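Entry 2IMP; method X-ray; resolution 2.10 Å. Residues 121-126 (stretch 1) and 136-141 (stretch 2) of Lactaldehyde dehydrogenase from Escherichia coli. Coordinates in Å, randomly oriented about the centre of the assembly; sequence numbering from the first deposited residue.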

# COMPACT_ATOMS: atom_id res chain seq x y z
N ARG A 121 -12.31 -2.50 -2.29
CA ARG A 121 -10.87 -2.30 -2.37
C ARG A 121 -10.21 -1.25 -1.46
O ARG A 121 -9.05 -1.43 -1.08
CB ARG A 121 -10.49 -2.03 -3.83
CG ARG A 121 -10.80 -3.20 -4.75
CD ARG A 121 -10.26 -2.97 -6.14
NE ARG A 121 -10.16 -4.22 -6.88
CZ ARG A 121 -11.20 -4.87 -7.41
NH1 ARG A 121 -12.42 -4.38 -7.30
NH2 ARG A 121 -10.99 -6.02 -8.04
N TYR A 122 -10.89 -0.15 -1.13
CA TYR A 122 -10.21 0.81 -0.26
C TYR A 122 -9.94 0.18 1.12
O TYR A 122 -10.85 -0.34 1.77
CB TYR A 122 -10.98 2.14 -0.18
CG TYR A 122 -12.34 2.13 0.48
CD1 TYR A 122 -12.49 2.46 1.82
CD2 TYR A 122 -13.49 1.87 -0.26
CE1 TYR A 122 -13.75 2.55 2.41
CE2 TYR A 122 -14.75 1.94 0.31
CZ TYR A 122 -14.87 2.28 1.65
OH TYR A 122 -16.12 2.37 2.22
N GLU A 123 -8.68 0.20 1.53
CA GLU A 123 -8.29 -0.46 2.77
C GLU A 123 -7.92 0.40 3.98
O GLU A 123 -7.37 1.48 3.86
CB GLU A 123 -7.11 -1.39 2.50
CG GLU A 123 -7.16 -2.16 1.19
CD GLU A 123 -5.96 -3.08 1.02
OE1 GLU A 123 -4.85 -2.70 1.45
OE2 GLU A 123 -6.13 -4.18 0.46
N GLY A 124 -8.25 -0.15 5.15
CA GLY A 124 -7.89 0.47 6.41
C GLY A 124 -6.59 -0.26 6.72
O GLY A 124 -6.13 -1.06 5.91
N GLU A 125 -5.99 -0.01 7.88
CA GLU A 125 -4.73 -0.68 8.19
C GLU A 125 -4.61 -1.18 9.63
O GLU A 125 -5.26 -0.68 10.54
CB GLU A 125 -3.56 0.27 7.90
CG GLU A 125 -3.66 0.98 6.56
CD GLU A 125 -2.94 2.32 6.55
OE1 GLU A 125 -3.07 3.08 7.53
OE2 GLU A 125 -2.25 2.62 5.55
N ILE A 126 -3.78 -2.20 9.80
CA ILE A 126 -3.49 -2.74 11.12
C ILE A 126 -2.01 -2.47 11.44
O ILE A 126 -1.10 -2.99 10.77
CB ILE A 126 -3.81 -4.24 11.20
CG1 ILE A 126 -5.29 -4.46 10.87
CG2 ILE A 126 -3.55 -4.75 12.62
CD1 ILE A 126 -5.74 -5.91 10.95
N ILE A 136 -3.56 -1.76 17.10
CA ILE A 136 -3.86 -0.44 16.57
C ILE A 136 -4.58 -0.58 15.22
O ILE A 136 -3.97 -0.92 14.21
CB ILE A 136 -2.58 0.39 16.38
CG1 ILE A 136 -1.87 0.57 17.72
CG2 ILE A 136 -2.94 1.75 15.81
CD1 ILE A 136 -0.52 1.25 17.60
N LEU A 137 -5.89 -0.35 15.25
CA LEU A 137 -6.71 -0.46 14.06
C LEU A 137 -7.06 0.88 13.42
O LEU A 137 -7.71 1.72 14.04
CB LEU A 137 -8.01 -1.21 14.40
CG LEU A 137 -7.86 -2.54 15.13
CD1 LEU A 137 -9.24 -3.09 15.47
CD2 LEU A 137 -7.09 -3.52 14.27
N LEU A 138 -6.63 1.05 12.18
CA LEU A 138 -6.92 2.27 11.45
C LEU A 138 -8.02 2.07 10.39
O LEU A 138 -7.79 1.49 9.32
CB LEU A 138 -5.64 2.83 10.82
CG LEU A 138 -5.73 4.16 10.07
CD1 LEU A 138 -4.39 4.89 10.13
CD2 LEU A 138 -6.16 3.91 8.62
N PHE A 139 -9.23 2.51 10.72
CA PHE A 139 -10.35 2.39 9.80
C PHE A 139 -10.53 3.60 8.89
O PHE A 139 -10.21 4.73 9.26
CB PHE A 139 -11.67 2.22 10.56
CG PHE A 139 -11.73 1.01 11.45
CD1 PHE A 139 -11.18 1.03 12.72
CD2 PHE A 139 -12.39 -0.15 11.02
CE1 PHE A 139 -11.31 -0.06 13.58
CE2 PHE A 139 -12.52 -1.25 11.86
CZ PHE A 139 -11.98 -1.21 13.15
N LYS A 140 -11.05 3.35 7.69
CA LYS A 140 -11.35 4.41 6.75
C LYS A 140 -12.86 4.72 6.79
O LYS A 140 -13.68 3.89 6.40
CB LYS A 140 -10.95 3.99 5.33
CG LYS A 140 -9.45 3.85 5.12
CD LYS A 140 -8.75 5.18 5.33
CE LYS A 140 -7.27 5.08 5.02
NZ LYS A 140 -7.04 4.58 3.64
N ARG A 141 -13.21 5.90 7.28
CA ARG A 141 -14.62 6.29 7.38
C ARG A 141 -15.01 7.42 6.43
O ARG A 141 -14.15 8.15 5.95
CB ARG A 141 -14.94 6.76 8.81
CG ARG A 141 -14.46 5.86 9.93
CD ARG A 141 -15.15 4.51 9.92
NE ARG A 141 -14.95 3.80 11.18
CZ ARG A 141 -15.24 2.52 11.38
NH1 ARG A 141 -15.76 1.78 10.40
NH2 ARG A 141 -15.03 1.96 12.57

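Stretch 2 is a strand that runs antiparallel to the strand of stretch 1, with an angle of 169° between their directions. Together the two stretches bury 398 Å², summed over both sides.

Ile136 touches stretch 1 through its backbone. Ile136 O lies 3.6 Å from Ile126 CA, while the end of the Ile136 side chain leads away.

Leu137 pairs with Ile126 in a non-hydrogen-bonded bridge. Their side chains share one face of the sheet, and Leu137 CD2 packs 4.0 Å from Ile126 CG1. Both residues are buried, and branched apolar side chains suit such a contact.

Leu138 carries both backbone hydrogen bonds between the stretches. It pairs with Glu125: Glu125 N to Leu138 O is 2.8 Å, and Leu138 N to Glu125 O is 2.7 Å. The N-H...O angles, 154° and 164°, are favourable. The two side chains lie on the face opposite that of Leu137 and Ile126. Glu125 OE1 comes 3.4 Å from Leu138 CD2. Glu125 is buried, but both its carboxylate oxygens are hydrogen-bonded elsewhere in the structure.

Leu138 O also sits 3.1 Å from Gly124 CA. Glycine fits here, because an ideal CB on Gly124 would be 2.5 Å from Leu138 O, a clash.

Phe139 CA is 4.6 Å from Gly124 CA, but the CA-to-CB bond of Phe139 points away from stretch 1, and the residue adds almost nothing to the contact.

The CA-to-CB bond of Lys140 points toward stretch 1. Lys140 CG passes 3.9 Å from Gly124 CA, and Lys140 NZ donates a hydrogen bond to Glu123 O at 3.1 Å. The chain thus combines aliphatic packing with a polar end. Lys140 CB also meets the edge of the Tyr122 ring, 4.1 Å from Tyr122 CD1.

The CA-to-CB bond of Arg141 points away, and the residue makes no contact with stretch 1.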